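Local coordinates for protein hemolysin BL lytic component L1 (Bacillus cereus, PDB 7NMQ) that acts as one lytic component of the haemolysin BL enterotoxin and probably helps to open alpha-helical pores in the membranes of target cells, at residues 178-181 and 182-186; 189-192 and 193-197; 257-260 and 261-265; 282-285 and 286-289. One frame throughout, in Å; residues are numbered along the deposited sequence.

The four contacts are short helical lengths, each of a little over two turns, on three helices of this largely helical toxin component. Contact 1 and then contact 2 come in series on helix 173-200, their centres about 17 Å apart. Contact 3 follows on helix 247-272, about 12 Å from contact 1 and 14 Å from contact 2, centre to centre, and touches both. Contact 4, on helix 275-325, has its centre about 10 Å from that of contact 1; it does not touch contact 3. Helix 173-200 thus lies between the other two here and ties them into the bundle, and its far part runs into a predicted transmembrane segment, consistent with a pore-forming toxin.

Contact 1 (178-181 and 182-186); sequences AEIE and QLRST. With EDO (1,2-ethanediol), chain G.
The carbonyl oxygen of Glu-181 is approached twice by Ser-185, whose backbone N donates to it over 3.1 Å and whose OG lies 3.2 Å from the same oxygen in the conformer described, one of two modelled. Gln-182 O, 3.1 Å from Ser-185 OG, is a second possible acceptor for the same proton. A chi1 of 55° sets OG between the serine's own backbone N and carbonyl carbon, and serine suits this place because its short hydroxyl can reach carbonyls of the preceding turn. Further round, Gln-182 bends at its second torsion so that NE2 donates to Thr-186 OG1 at 3.0 Å, with the hydroxyl oxygen close to the amide plane. These are the i to i+3 and i to i+4 relations of a regular alpha-helix, within the long helix 173-200 of a ClyA/HblB-like toxin. On another side of this helix Leu-183 and Glu-179 run alongside each other, Leu-183 CD1 resting 4.1 Å from Glu-179 CG, so the acid lends its methylene part to apolar packing. Glu-181 sends OE2 to Gln-177 and to Lys-287 of helix 275-325, which probably steadies its negative charge. Bent at chi2 and chi3, Arg-184 curls back until its NE donates to O2 of the ethanediol at 2.8 Å, at the guanidinium edge. That oxygen donates to Arg-184 O, also at 2.8 Å, closing a small ring through the ethanediol, probably left from crystallisation, which also bonds to Gln-187. NH2 bonds to Thr-289 OG1 of helix 275-325 and NH1, weakly, to Asn-285 OD1.

Contact 2 (189-192 and 193-197); sequences KHFD and DVLAW
The Phe-191 ring meets Leu-195 one turn on, its CD2 lying 3.8 Å from Leu-195 CD1, with the methyl arriving obliquely to the ring. Leu-195 CD2 is near the same border, 4.2 Å from CE2, so both branches of the leucine press on one side of the ring. With CG anti to the backbone N (chi1 -161°), the phenylalanine carries its ring toward the following turn. Beyond this pair, Leu-22 and Val-23 of helix 10-33 touch the ring, and Tyr-259 of helix 247-272 meets it with the planes at about 50°. Large apolar residues suit this buried side. The imidazole of His-190 is held differently: ND1 is hydrogen-bonded to His-255, and the two rings meet at about 45°. This is an amphipathic length of helix 173-200, apolar where it packs against neighbouring helices and mainly charged on the other side, although Asp-193 also touches His-255 of helix 247-272; from Val-194 onward it enters a stretch predicted to span the membrane. Lys-189 and Asp-193 form an i to i+4 salt bridge, NZ to OD1 at 2.8 Å, using the syn lone pair of OD1. The lysine bends at chi2 and chi4, which brings CD and CE past OD1 (3.8 Å each) and turns NZ in to it, while OD2 stays 3.3 Å from NZ. Val-194 sets CG2 3.4 Å from His-190 O, and its side chain packs on Ile-213 of helix 203-216.

Contact 3 (257-260 and 261-265); sequences DSYN and EISNK
Glu-261 CB lies 3.3 Å from Ser-258 O, and two waters join the polar ends of these residues. One donates to Ser-258 O at 2.9 Å and, by a weak bond, to Glu-261 OE1; the other sits 2.6 Å from Ser-258 OG and donates a long bond of 3.3 Å to the same OE1. This is a water-bridged i to i+3 pair on the solvent-facing side of an alpha-helix in the bundle. Glu-261 was modelled in two conformers, so the bridge holds for the one described. Its chain is extended with CG anti to the backbone N (chi1 178°), which carries the carboxylate out to meet the waters, a fitting task for a long acid on an exposed side. Ser-258 O also accepts from Ile-262 N at 3.0 Å, and Ile-262 lays CG1 3.5 Å from that oxygen. Ser-258 OG is positioned from the preceding turn by Lys-254 O. Further round the helix, Ser-263 OG lies 4.2 Å from Tyr-259 CE1, oblique to the ring, while its backbone N donates to Tyr-259 O. A small hydroxyl suits this buried spot, within hydrogen-bonding reach of both Pro-228 O and Gln-187 OE1, between which its one proton must be shared or chosen. Asn-260 OD1 accepts from Val-230 N. Helix 247-272 is thus tied through Asn-260 and Ser-263 to strand 225-230, while Ile-262 packs on Thr-186 and Gln-187 of helix 173-200.

Contact 4 (282-285 and 286-289); sequences SLTN and AKET
Four successive i to i+4 bonds, from Ala-286 N to Ser-282 O (3.0 Å) through to Thr-289 N to Asn-285 O (3.1 Å, N-H...O angle 166°), make this a regular length of alpha-helix. It belongs to the long helix 275-325 of the ClyA/HblB-like helical bundle. Lys-287 and Glu-288, adjacent in sequence, form a salt bridge, with NZ 2.8 Å from OE2 and meeting that oxygen nearly end-on. Both chains are bent, the lysine at chi3 and chi4 and the glutamate at chi2 (-55°). The lysine's bent chain brings CE within 4.4 Å of Thr-284 CG2. With a second carboxylate, from helix 173-200, also beside it, the ammonium group would be expected to favour its charged form. Thr-284 gives OG1 to Val-280 O, so its hydroxyl is satisfied within the helix and its methyl can pack on Ile-180. Ala-286 is small, which lets Phe-149 of helix 107-154 and Gln-34 come close. Asn-285, in the conformer described, carries its buried amide to partners beyond the helix: ND2 donates to Ala-226 O and Gln-34 OE1, and an amide suits a place where its nitrogen meets two acceptors. Glu-288 CG, which chi1 (-65°) sets beside its own backbone N, rests 3.4 Å from Thr-284 O.

Contact 1 (178-181 and 182-186)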
loop_
_atom_site.group_PDB
_atom_site.type_symbol
_atom_site.label_atom_id
_atom_site.label_comp_id
_atom_site.label_asym_id
_atom_site.label_seq_id
_atom_site.Cartn_x
_atom_site.Cartn_y
_atom_site.Cartn_z
ATOM N N ALA A 178 19.265 16.504 11.357
ATOM C CA ALA A 178 18.111 16.480 12.289
ATOM C C ALA A 178 16.935 17.184 11.613
ATOM O O ALA A 178 15.795 16.712 11.762
ATOM C CB ALA A 178 18.498 17.140 13.577
ATOM N N GLU A 179 17.204 18.251 10.854
ATOM C CA GLU A 179 16.128 19.038 10.185
ATOM C C GLU A 179 15.442 18.145 9.153
ATOM O O GLU A 179 14.208 18.111 9.098
ATOM C CB GLU A 179 16.653 20.301 9.503
ATOM C CG GLU A 179 15.589 21.174 8.880
ATOM C CD GLU A 179 16.097 22.481 8.293
ATOM O OE1 GLU A 179 17.314 22.720 8.319
ATOM O OE2 GLU A 179 15.271 23.232 7.777
ATOM N N ILE A 180 16.227 17.458 8.322
ATOM C CA ILE A 180 15.640 16.528 7.311
ATOM C C ILE A 180 14.776 15.484 8.015
ATOM O O ILE A 180 13.644 15.282 7.602
ATOM C CB ILE A 180 16.735 15.868 6.467
ATOM C CG1 ILE A 180 17.419 16.935 5.609
ATOM C CG2 ILE A 180 16.177 14.708 5.654
ATOM C CD1 ILE A 180 16.450 17.858 4.895
ATOM N N GLU A 181 15.330 14.817 9.020
ATOM C CA GLU A 181 14.616 13.712 9.712
ATOM C C GLU A 181 13.282 14.239 10.248
ATOM O O GLU A 181 12.252 13.564 10.063
ATOM C CB GLU A 181 15.466 13.155 10.857
ATOM C CG GLU A 181 16.619 12.307 10.364
ATOM C CD GLU A 181 17.731 11.990 11.362
ATOM O OE1 GLU A 181 17.812 12.687 12.416
ATOM O OE2 GLU A 181 18.585 11.109 11.051
ATOM N N GLN A 182 13.281 15.420 10.833
ATOM C CA GLN A 182 12.028 16.023 11.342
ATOM C C GLN A 182 11.057 16.318 10.197
ATOM O O GLN A 182 9.858 16.042 10.342
ATOM C CB GLN A 182 12.271 17.296 12.156
ATOM C CG GLN A 182 10.997 17.823 12.818
ATOM C CD GLN A 182 10.303 16.816 13.718
ATOM O OE1 GLN A 182 10.755 16.514 14.818
ATOM N NE2 GLN A 182 9.179 16.274 13.266
ATOM N N LEU A 183 11.531 16.936 9.120
ATOM C CA LEU A 183 10.661 17.298 7.972
ATOM C C LEU A 183 10.040 16.005 7.427
ATOM O O LEU A 183 8.835 15.982 7.096
ATOM C CB LEU A 183 11.478 17.987 6.875
ATOM C CG LEU A 183 11.858 19.428 7.178
ATOM C CD1 LEU A 183 12.831 19.966 6.133
ATOM C CD2 LEU A 183 10.618 20.289 7.284
ATOM N N ARG A 184 10.815 14.954 7.252
ATOM C CA ARG A 184 10.304 13.695 6.663
ATOM C C ARG A 184 9.274 13.052 7.605
ATOM O O ARG A 184 8.266 12.526 7.114
ATOM C CB ARG A 184 11.463 12.754 6.363
ATOM C CG ARG A 184 12.279 13.146 5.139
ATOM C CD ARG A 184 11.440 13.197 3.855
ATOM N NE ARG A 184 10.731 11.956 3.559
ATOM C CZ ARG A 184 11.279 10.841 3.121
ATOM N NH1 ARG A 184 12.578 10.805 2.883
ATOM N NH2 ARG A 184 10.530 9.747 2.936
ATOM N N SER A 185 9.461 13.091 8.919
ATOM C CA SER A 185 8.480 12.444 9.836
ATOM C C SER A 185 7.195 13.296 9.882
ATOM O O SER A 185 6.087 12.739 9.893
ATOM C CB SER A 185 9.074 12.166 11.190
ATOM O OG SER A 185 9.608 13.334 11.780
ATOM N N THR A 186 7.316 14.619 9.829
ATOM C CA THR A 186 6.136 15.508 9.749
ATOM C C THR A 186 5.409 15.222 8.444
ATOM O O THR A 186 4.171 15.143 8.430
ATOM C CB THR A 186 6.529 16.974 9.923
ATOM O OG1 THR A 186 7.178 17.077 11.189
ATOM C CG2 THR A 186 5.377 17.938 9.835
HETATM C C1 EDO G . 6.404 9.915 3.708
HETATM O O1 EDO G . 5.542 10.639 2.890
HETATM C C2 EDO G . 7.782 10.436 3.717
HETATM O O2 EDO G . 8.061 11.611 4.460
#

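Contact 2 (189-192 and 193-197)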
loop_
_atom_site.group_PDB
_atom_site.type_symbol
_atom_site.label_atom_id
_atom_site.label_comp_id
_atom_site.label_asym_id
_atom_site.label_seq_id
_atom_site.Cartn_x
_atom_site.Cartn_y
_atom_site.Cartn_z
ATOM N N LYS A 189 3.419 11.971 8.393
ATOM C CA LYS A 189 2.189 12.152 9.197
ATOM C C LYS A 189 1.131 12.898 8.378
ATOM O O LYS A 189 -0.047 12.532 8.416
ATOM C CB LYS A 189 2.457 12.881 10.516
ATOM C CG LYS A 189 1.297 12.881 11.484
ATOM C CD LYS A 189 0.652 11.515 11.724
ATOM C CE LYS A 189 -0.230 11.465 12.950
ATOM N NZ LYS A 189 -1.511 12.173 12.744
ATOM N N HIS A 190 1.492 13.951 7.657
ATOM C CA HIS A 190 0.516 14.676 6.817
ATOM C C HIS A 190 -0.098 13.714 5.796
ATOM O O HIS A 190 -1.319 13.741 5.594
ATOM C CB HIS A 190 1.124 15.879 6.096
ATOM C CG HIS A 190 1.406 17.038 6.986
ATOM N ND1 HIS A 190 0.417 17.693 7.709
ATOM C CD2 HIS A 190 2.573 17.710 7.221
ATOM C CE1 HIS A 190 0.988 18.709 8.365
ATOM N NE2 HIS A 190 2.328 18.722 8.089
ATOM N N PHE A 191 0.717 12.914 5.121
ATOM C CA PHE A 191 0.213 11.998 4.071
ATOM C C PHE A 191 -0.662 10.938 4.725
ATOM O O PHE A 191 -1.738 10.560 4.194
ATOM C CB PHE A 191 1.379 11.355 3.330
ATOM C CG PHE A 191 0.971 10.793 2.005
ATOM C CD1 PHE A 191 0.957 11.645 0.909
ATOM C CD2 PHE A 191 0.622 9.476 1.813
ATOM C CE1 PHE A 191 0.620 11.182 -0.347
ATOM C CE2 PHE A 191 0.277 9.036 0.548
ATOM C CZ PHE A 191 0.269 9.875 -0.512
ATOM N N ASP A 192 -0.230 10.456 5.874
ATOM C CA ASP A 192 -1.034 9.445 6.613
ATOM C C ASP A 192 -2.405 10.026 6.975
ATOM O O ASP A 192 -3.407 9.297 6.945
ATOM C CB ASP A 192 -0.358 8.968 7.902
ATOM C CG ASP A 192 0.883 8.113 7.711
ATOM O OD1 ASP A 192 1.035 7.572 6.612
ATOM O OD2 ASP A 192 1.651 7.954 8.715
ATOM N N ASP A 193 -2.461 11.311 7.285
ATOM C CA ASP A 193 -3.708 12.005 7.662
ATOM C C ASP A 193 -4.615 12.108 6.441
ATOM O O ASP A 193 -5.839 11.935 6.583
ATOM C CB ASP A 193 -3.453 13.353 8.339
ATOM C CG ASP A 193 -2.832 13.217 9.730
ATOM O OD1 ASP A 193 -2.839 12.107 10.294
ATOM O OD2 ASP A 193 -2.367 14.265 10.275
ATOM N N VAL A 194 -4.049 12.348 5.261
ATOM C CA VAL A 194 -4.855 12.372 4.026
ATOM C C VAL A 194 -5.432 10.968 3.832
ATOM O O VAL A 194 -6.618 10.847 3.491
ATOM C CB VAL A 194 -4.009 12.796 2.800
ATOM C CG1 VAL A 194 -4.791 12.647 1.511
ATOM C CG2 VAL A 194 -3.538 14.228 3.003
ATOM N N LEU A 195 -4.599 9.947 3.999
ATOM C CA LEU A 195 -5.062 8.562 3.771
ATOM C C LEU A 195 -6.143 8.181 4.780
ATOM O O LEU A 195 -7.093 7.471 4.409
ATOM C CB LEU A 195 -3.887 7.592 3.868
ATOM C CG LEU A 195 -2.869 7.702 2.754
ATOM C CD1 LEU A 195 -1.714 6.754 2.990
ATOM C CD2 LEU A 195 -3.502 7.481 1.408
ATOM N N ALA A 196 -6.023 8.651 6.000
ATOM C CA ALA A 196 -7.015 8.388 7.057
ATOM C C ALA A 196 -8.376 8.946 6.636
ATOM O O ALA A 196 -9.426 8.280 6.810
ATOM C CB ALA A 196 -6.564 8.915 8.375
ATOM N N TRP A 197 -8.359 10.145 6.064
ATOM C CA TRP A 197 -9.612 10.779 5.619
ATOM C C TRP A 197 -10.172 9.975 4.457
ATOM O O TRP A 197 -11.390 9.770 4.377
ATOM C CB TRP A 197 -9.344 12.244 5.222
ATOM C CG TRP A 197 -10.524 12.868 4.538
ATOM C CD1 TRP A 197 -11.678 13.262 5.145
ATOM C CD2 TRP A 197 -10.660 13.190 3.135
ATOM N NE1 TRP A 197 -12.552 13.737 4.209
ATOM C CE2 TRP A 197 -11.949 13.749 2.976
ATOM C CE3 TRP A 197 -9.842 13.034 2.001
ATOM C CZ2 TRP A 197 -12.438 14.114 1.726
ATOM C CZ3 TRP A 197 -10.303 13.464 0.769
ATOM C CH2 TRP A 197 -11.597 13.972 0.639
#

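Contact 3 (257-260 and 261-265)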
loop_
_atom_site.group_PDB
_atom_site.type_symbol
_atom_site.label_atom_id
_atom_site.label_comp_id
_atom_site.label_asym_id
_atom_site.label_seq_id
_atom_site.Cartn_x
_atom_site.Cartn_y
_atom_site.Cartn_z
ATOM N N ASP A 257 -1.489 19.996 1.212
ATOM C CA ASP A 257 -0.711 21.237 0.928
ATOM C C ASP A 257 0.530 21.284 1.829
ATOM O O ASP A 257 1.607 21.645 1.335
ATOM C CB ASP A 257 -1.544 22.487 1.144
ATOM C CG ASP A 257 -2.695 22.656 0.176
ATOM O OD1 ASP A 257 -2.697 21.993 -0.897
ATOM O OD2 ASP A 257 -3.622 23.420 0.550
ATOM N N SER A 258 0.435 20.816 3.065
ATOM C CA SER A 258 1.578 20.821 3.986
ATOM C C SER A 258 2.616 19.807 3.515
ATOM O O SER A 258 3.831 20.075 3.650
ATOM C CB SER A 258 1.210 20.535 5.395
ATOM O OG SER A 258 0.308 21.485 5.921
ATOM N N TYR A 259 2.177 18.645 3.048
ATOM C CA TYR A 259 3.052 17.643 2.420
ATOM C C TYR A 259 3.856 18.292 1.297
ATOM O O TYR A 259 5.100 18.143 1.225
ATOM C CB TYR A 259 2.194 16.486 1.911
ATOM C CG TYR A 259 2.987 15.435 1.215
ATOM C CD1 TYR A 259 3.281 15.538 -0.128
ATOM C CD2 TYR A 259 3.425 14.326 1.903
ATOM C CE1 TYR A 259 3.992 14.548 -0.776
ATOM C CE2 TYR A 259 4.174 13.348 1.274
ATOM C CZ TYR A 259 4.449 13.442 -0.075
ATOM O OH TYR A 259 5.190 12.476 -0.710
ATOM N N ASN A 260 3.171 19.018 0.432
ATOM C CA ASN A 260 3.840 19.639 -0.736
ATOM C C ASN A 260 4.789 20.743 -0.268
ATOM O O ASN A 260 5.864 20.899 -0.888
ATOM C CB ASN A 260 2.825 20.209 -1.723
ATOM C CG ASN A 260 2.209 19.152 -2.611
ATOM O OD1 ASN A 260 2.747 18.065 -2.798
ATOM N ND2 ASN A 260 1.049 19.479 -3.142
ATOM N N GLU A 261 4.401 21.459 0.786
ATOM C CA GLU A 261 5.186 22.553 1.420
ATOM C C GLU A 261 6.544 21.992 1.862
ATOM O O GLU A 261 7.589 22.634 1.615
ATOM C CB GLU A 261 4.412 23.168 2.585
ATOM C CG GLU A 261 5.152 24.270 3.323
ATOM C CD GLU A 261 4.459 24.863 4.560
ATOM O OE1 GLU A 261 3.383 24.334 4.995
ATOM O OE2 GLU A 261 5.023 25.861 5.122
ATOM N N ILE A 262 6.538 20.791 2.441
ATOM C CA ILE A 262 7.762 20.128 2.954
ATOM C C ILE A 262 8.606 19.676 1.755
ATOM O O ILE A 262 9.833 19.818 1.791
ATOM C CB ILE A 262 7.447 19.013 3.950
ATOM C CG1 ILE A 262 6.910 19.656 5.225
ATOM C CG2 ILE A 262 8.664 18.141 4.207
ATOM C CD1 ILE A 262 6.276 18.706 6.217
ATOM N N SER A 263 7.993 19.130 0.709
ATOM C CA SER A 263 8.753 18.769 -0.518
ATOM C C SER A 263 9.465 20.018 -1.040
ATOM O O SER A 263 10.632 19.914 -1.409
ATOM C CB SER A 263 7.856 18.181 -1.549
ATOM O OG SER A 263 7.360 16.959 -1.047
ATOM N N ASN A 264 8.786 21.150 -1.055
ATOM C CA ASN A 264 9.403 22.408 -1.527
ATOM C C ASN A 264 10.576 22.769 -0.621
ATOM O O ASN A 264 11.663 23.083 -1.130
ATOM C CB ASN A 264 8.345 23.505 -1.567
ATOM C CG ASN A 264 8.873 24.753 -2.192
ATOM O OD1 ASN A 264 9.608 25.505 -1.553
ATOM N ND2 ASN A 264 8.489 24.936 -3.436
ATOM N N LYS A 265 10.383 22.657 0.679
ATOM C CA LYS A 265 11.436 23.011 1.647
ATOM C C LYS A 265 12.657 22.114 1.463
ATOM O O LYS A 265 13.816 22.600 1.562
ATOM C CB LYS A 265 10.909 22.977 3.079
ATOM C CG LYS A 265 11.948 23.261 4.170
ATOM C CD LYS A 265 12.482 24.649 4.215
ATOM C CE LYS A 265 13.390 24.845 5.410
ATOM N NZ LYS A 265 14.139 26.108 5.300
HETATM O O HOH W 1 4.297 22.053 5.787
HETATM O O HOH W 2 1.741 22.987 7.470
#

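Contact 4 (282-285 and 286-289)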
loop_
_atom_site.group_PDB
_atom_site.type_symbol
_atom_site.label_atom_id
_atom_site.label_comp_id
_atom_site.label_asym_id
_atom_site.label_seq_id
_atom_site.Cartn_x
_atom_site.Cartn_y
_atom_site.Cartn_z
ATOM N N SER A 282 20.718 13.993 0.856
ATOM C CA SER A 282 20.221 12.888 0.016
ATOM C C SER A 282 20.316 11.580 0.803
ATOM O O SER A 282 19.387 10.771 0.691
ATOM C CB SER A 282 20.928 12.839 -1.309
ATOM O OG SER A 282 22.280 12.522 -1.160
ATOM N N LEU A 283 21.406 11.357 1.509
ATOM C CA LEU A 283 21.548 10.108 2.259
ATOM C C LEU A 283 20.531 10.049 3.384
ATOM O O LEU A 283 20.006 8.928 3.648
ATOM C CB LEU A 283 22.958 9.985 2.814
ATOM C CG LEU A 283 24.011 9.859 1.719
ATOM C CD1 LEU A 283 25.353 9.879 2.387
ATOM C CD2 LEU A 283 23.839 8.597 0.871
ATOM N N THR A 284 20.272 11.151 4.046
ATOM C CA THR A 284 19.321 11.142 5.181
ATOM C C THR A 284 17.909 10.881 4.648
ATOM O O THR A 284 17.138 10.115 5.207
ATOM C CB THR A 284 19.403 12.426 5.998
ATOM O OG1 THR A 284 20.751 12.592 6.443
ATOM C CG2 THR A 284 18.491 12.365 7.199
ATOM N N ASN A 285 17.569 11.525 3.551
ATOM C CA ASN A 285 16.278 11.331 2.857
ATOM C C ASN A 285 16.115 9.847 2.519
ATOM O O ASN A 285 15.043 9.290 2.808
ATOM C CB ASN A 285 16.231 12.211 1.608
ATOM C CG ASN A 285 14.934 12.110 0.850
ATOM O OD1 ASN A 285 13.919 12.508 1.384
ATOM N ND2 ASN A 285 15.007 11.697 -0.410
ATOM N N ALA A 286 17.123 9.251 1.894
ATOM C CA ALA A 286 17.055 7.831 1.504
ATOM C C ALA A 286 16.906 6.967 2.758
ATOM O O ALA A 286 16.168 5.979 2.706
ATOM C CB ALA A 286 18.214 7.449 0.647
ATOM N N LYS A 287 17.638 7.276 3.813
ATOM C CA LYS A 287 17.600 6.456 5.035
ATOM C C LYS A 287 16.150 6.392 5.514
ATOM O O LYS A 287 15.677 5.305 5.896
ATOM C CB LYS A 287 18.510 7.109 6.067
ATOM C CG LYS A 287 18.585 6.366 7.375
ATOM C CD LYS A 287 19.637 6.951 8.286
ATOM C CE LYS A 287 19.386 8.369 8.703
ATOM N NZ LYS A 287 18.239 8.585 9.598
ATOM N N GLU A 288 15.493 7.525 5.540
ATOM C CA GLU A 288 14.130 7.587 6.070
ATOM C C GLU A 288 13.214 6.735 5.182
ATOM O O GLU A 288 12.411 5.935 5.697
ATOM C CB GLU A 288 13.660 9.020 6.199
ATOM C CG GLU A 288 14.450 9.819 7.227
ATOM C CD GLU A 288 14.441 9.113 8.597
ATOM O OE1 GLU A 288 13.343 8.827 9.139
ATOM O OE2 GLU A 288 15.532 8.721 9.063
ATOM N N THR A 289 13.308 6.911 3.882
ATOM C CA THR A 289 12.447 6.182 2.944
ATOM C C THR A 289 12.700 4.687 3.078
ATOM O O THR A 289 11.753 3.895 2.995
ATOM C CB THR A 289 12.627 6.677 1.520
ATOM O OG1 THR A 289 12.247 8.050 1.484
ATOM C CG2 THR A 289 11.803 5.843 0.565
#